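Local coordinates for protein trimethylamine-N-oxide reductase (Haemophilus influenzae, PDB 7L5I) that probably reduces S- and N-oxides such as trimethylamine N-oxide at a molybdenum centre held by two pterin guanosine dinucleotide cofactors, at residues 428-433 / 440-445. Residues are numbered along the deposited sequence; the frame is centred on the assembly and turned at random.
Sequences LARIAD and KKIQYN
A salt-bridge network of Arg430, Asp433 and Lys440, with a small apolar contact beside it, joins the start of a short helix to the strand that follows it. Lys440 reaches out to Asp433 with an almost straight chain, and the two side chains meet at about a right angle. Lys440 NZ donates a hydrogen bond of 3.0 Å to Asp433 OD1, within a salt bridge, on the syn lone pair of that oxygen, and makes a weak second bond of 3.4 Å to Asp433 OD2. From within its own segment Arg430 adds a weak bond, NH1 to Asp433 OD2 at 3.2 Å, bent to 130° at the hydrogen. One carboxylate lies between two cations, which probably keeps it ionised; OD1 is also hydrogen-bonded to His437 ND1, and OD2 to Tyr451 OH. With CG opposite its carbonyl carbon (chi1 -58°), Arg430 sets CG 3.9 Å from Ile442 CD1; bends at chi2 and chi3 then turn the guanidinium group toward Asp433, and NH2 forms a salt bridge with Asp774. The Arg430 side chain lies about 12 Å from a bound pterin cofactor. Tyr451 touches both Arg430 and Ile442. The contact ties the N-terminal end of helix 431-436 to strand 441-444, which pairs antiparallel with strand 447-450.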
ATOM      1  N   LEU A 428      -8.235   3.212  10.049  1.00 13.91           N
ATOM      2  CA  LEU A 428      -7.020   2.792  10.737  1.00 14.08           C
ATOM      3  C   LEU A 428      -5.972   3.890  10.851  1.00 12.61           C
ATOM      4  O   LEU A 428      -5.145   3.846  11.775  1.00 14.59           O
ATOM      5  CB  LEU A 428      -6.419   1.567  10.051  1.00 14.75           C
ATOM      6  CG  LEU A 428      -5.464   1.781   8.885  1.00 13.64           C
ATOM      7  CD1 LEU A 428      -4.879   0.436   8.527  1.00 15.09           C
ATOM      8  CD2 LEU A 428      -6.177   2.398   7.702  1.00 14.88           C
ATOM      9  N   ALA A 429      -5.957   4.864   9.946  1.00 14.13           N
ATOM     10  CA  ALA A 429      -4.961   5.923  10.074  1.00 13.52           C
ATOM     11  C   ALA A 429      -5.290   6.929  11.182  1.00 14.74           C
ATOM     12  O   ALA A 429      -4.544   7.901  11.358  1.00 14.78           O
ATOM     13  CB  ALA A 429      -4.765   6.634   8.731  1.00 14.60           C
ATOM     14  N   ARG A 430      -6.361   6.717  11.947  1.00 13.44           N
ATOM     15  CA  ARG A 430      -6.583   7.436  13.194  1.00 13.51           C
ATOM     16  C   ARG A 430      -5.825   6.817  14.385  1.00 17.51           C
ATOM     17  O   ARG A 430      -6.019   7.266  15.511  1.00 16.02           O
ATOM     18  CB  ARG A 430      -8.083   7.487  13.514  1.00 16.46           C
ATOM     19  CG  ARG A 430      -8.962   8.142  12.444  1.00 17.10           C
ATOM     20  CD  ARG A 430      -8.776   9.660  12.332  1.00 21.46           C
ATOM     21  NE  ARG A 430      -7.567  10.007  11.615  1.00 19.09           N
ATOM     22  CZ  ARG A 430      -6.710  10.954  11.985  1.00 21.95           C
ATOM     23  NH1 ARG A 430      -6.918  11.677  13.081  1.00 26.00           N
ATOM     24  NH2 ARG A 430      -5.623  11.168  11.272  1.00 22.62           N
ATOM     25  N   ILE A 431      -4.938   5.840  14.160  1.00 15.40           N
ATOM     26  CA  ILE A 431      -4.325   5.089  15.265  1.00 14.19           C
ATOM     27  C   ILE A 431      -3.649   6.011  16.297  1.00 14.10           C
ATOM     28  O   ILE A 431      -3.802   5.820  17.515  1.00 14.84           O
ATOM     29  CB  ILE A 431      -3.340   4.054  14.690  1.00 17.60           C
ATOM     30  CG1 ILE A 431      -2.654   3.278  15.795  1.00 20.01           C
ATOM     31  CG2 ILE A 431      -2.284   4.724  13.823  1.00 16.35           C
ATOM     32  CD1 ILE A 431      -3.614   2.527  16.667  1.00 17.30           C
ATOM     33  N   ALA A 432      -2.853   6.974  15.854  1.00 13.98           N
ATOM     34  CA  ALA A 432      -2.192   7.870  16.810  1.00 15.43           C
ATOM     35  C   ALA A 432      -3.215   8.656  17.619  1.00 18.06           C
ATOM     36  O   ALA A 432      -3.123   8.761  18.845  1.00 15.93           O
ATOM     37  CB  ALA A 432      -1.239   8.813  16.076  1.00 16.44           C
ATOM     38  N   ASP A 433      -4.193   9.231  16.928  1.00 14.81           N
ATOM     39  CA  ASP A 433      -5.292   9.950  17.561  1.00 16.04           C
ATOM     40  C   ASP A 433      -6.002   9.087  18.588  1.00 17.34           C
ATOM     41  O   ASP A 433      -6.352   9.572  19.672  1.00 17.10           O
ATOM     42  CB  ASP A 433      -6.241  10.396  16.436  1.00 16.90           C
ATOM     43  CG  ASP A 433      -7.054  11.628  16.755  1.00 27.46           C
ATOM     44  OD1 ASP A 433      -6.697  12.416  17.663  1.00 26.79           O
ATOM     45  OD2 ASP A 433      -8.051  11.817  16.019  1.00 21.54           O
ATOM     46  N   LYS A 440     -12.712  10.333  22.212  1.00 18.45           N
ATOM     47  CA  LYS A 440     -12.930  11.310  21.161  1.00 20.14           C
ATOM     48  C   LYS A 440     -13.873  10.740  20.121  1.00 19.89           C
ATOM     49  O   LYS A 440     -13.842   9.541  19.829  1.00 20.23           O
ATOM     50  CB  LYS A 440     -11.596  11.694  20.532  1.00 18.76           C
ATOM     51  CG  LYS A 440     -11.648  12.772  19.481  1.00 19.66           C
ATOM     52  CD  LYS A 440     -10.231  13.254  19.208  1.00 24.88           C
ATOM     53  CE  LYS A 440     -10.064  13.972  17.900  1.00 32.88           C
ATOM     54  NZ  LYS A 440      -8.695  14.610  17.934  1.00 42.51           N
ATOM     55  N   LYS A 441     -14.722  11.596  19.565  1.00 20.97           N
ATOM     56  CA  LYS A 441     -15.659  11.171  18.530  1.00 21.30           C
ATOM     57  C   LYS A 441     -15.294  11.821  17.207  1.00 23.07           C
ATOM     58  O   LYS A 441     -14.871  12.979  17.172  1.00 20.94           O
ATOM     59  CB  LYS A 441     -17.096  11.532  18.897  1.00 24.82           C
ATOM     60  CG  LYS A 441     -17.473  11.108  20.300  1.00 28.96           C
ATOM     61  CD  LYS A 441     -18.979  10.953  20.463  1.00 41.58           C
ATOM     62  CE  LYS A 441     -19.372  10.776  21.933  1.00 51.11           C
ATOM     63  NZ  LYS A 441     -19.809   9.384  22.267  1.00 59.01           N
ATOM     64  N   ILE A 442     -15.461  11.063  16.114  1.00 19.19           N
ATOM     65  CA  ILE A 442     -15.262  11.577  14.770  1.00 19.33           C
ATOM     66  C   ILE A 442     -16.416  11.117  13.884  1.00 16.69           C
ATOM     67  O   ILE A 442     -17.132  10.157  14.186  1.00 18.86           O
ATOM     68  CB  ILE A 442     -13.921  11.127  14.146  1.00 22.26           C
ATOM     69  CG1 ILE A 442     -13.900   9.602  13.953  1.00 23.11           C
ATOM     70  CG2 ILE A 442     -12.763  11.566  15.000  1.00 26.47           C
ATOM     71  CD1 ILE A 442     -12.688   9.124  13.176  1.00 27.45           C
ATOM     72  N   GLN A 443     -16.579  11.821  12.768  1.00 20.64           N
ATOM     73  CA  GLN A 443     -17.543  11.439  11.745  1.00 19.98           C
ATOM     74  C   GLN A 443     -16.854  10.541  10.727  1.00 18.42           C
ATOM     75  O   GLN A 443     -15.678  10.740  10.416  1.00 18.08           O
ATOM     76  CB  GLN A 443     -18.105  12.688  11.058  1.00 22.45           C
ATOM     77  CG  GLN A 443     -19.294  13.316  11.803  1.00 29.26           C
ATOM     78  CD  GLN A 443     -20.532  12.431  11.733  1.00 42.13           C
ATOM     79  OE1 GLN A 443     -20.942  11.959  10.647  1.00 40.75           O
ATOM     80  NE2 GLN A 443     -21.120  12.167  12.889  1.00 39.53           N
ATOM     81  N   TYR A 444     -17.598   9.554  10.214  1.00 19.84           N
ATOM     82  CA  TYR A 444     -17.046   8.594   9.250  1.00 19.88           C
ATOM     83  C   TYR A 444     -18.195   8.033   8.422  1.00 19.21           C
ATOM     84  O   TYR A 444     -19.056   7.315   8.953  1.00 19.67           O
ATOM     85  CB  TYR A 444     -16.279   7.468   9.960  1.00 17.81           C
ATOM     86  CG  TYR A 444     -15.953   6.294   9.044  1.00 18.60           C
ATOM     87  CD1 TYR A 444     -14.965   6.392   8.074  1.00 16.58           C
ATOM     88  CD2 TYR A 444     -16.645   5.104   9.151  1.00 21.51           C
ATOM     89  CE1 TYR A 444     -14.679   5.324   7.234  1.00 21.51           C
ATOM     90  CE2 TYR A 444     -16.378   4.031   8.321  1.00 24.49           C
ATOM     91  CZ  TYR A 444     -15.382   4.140   7.367  1.00 27.08           C
ATOM     92  OH  TYR A 444     -15.131   3.047   6.538  1.00 24.82           O
ATOM     93  N   ASN A 445     -18.194   8.357   7.131  1.00 18.51           N
ATOM     94  CA  ASN A 445     -19.098   7.760   6.154  1.00 16.16           C
ATOM     95  C   ASN A 445     -20.540   7.741   6.645  1.00 19.94           C
ATOM     96  O   ASN A 445     -21.249   6.746   6.501  1.00 22.20           O
ATOM     97  CB  ASN A 445     -18.641   6.351   5.791  1.00 16.30           C
ATOM     98  CG  ASN A 445     -19.203   5.878   4.446  1.00 18.60           C
ATOM     99  OD1 ASN A 445     -19.622   6.681   3.630  1.00 20.19           O
ATOM    100  ND2 ASN A 445     -19.165   4.578   4.211  1.00 18.85           N
TER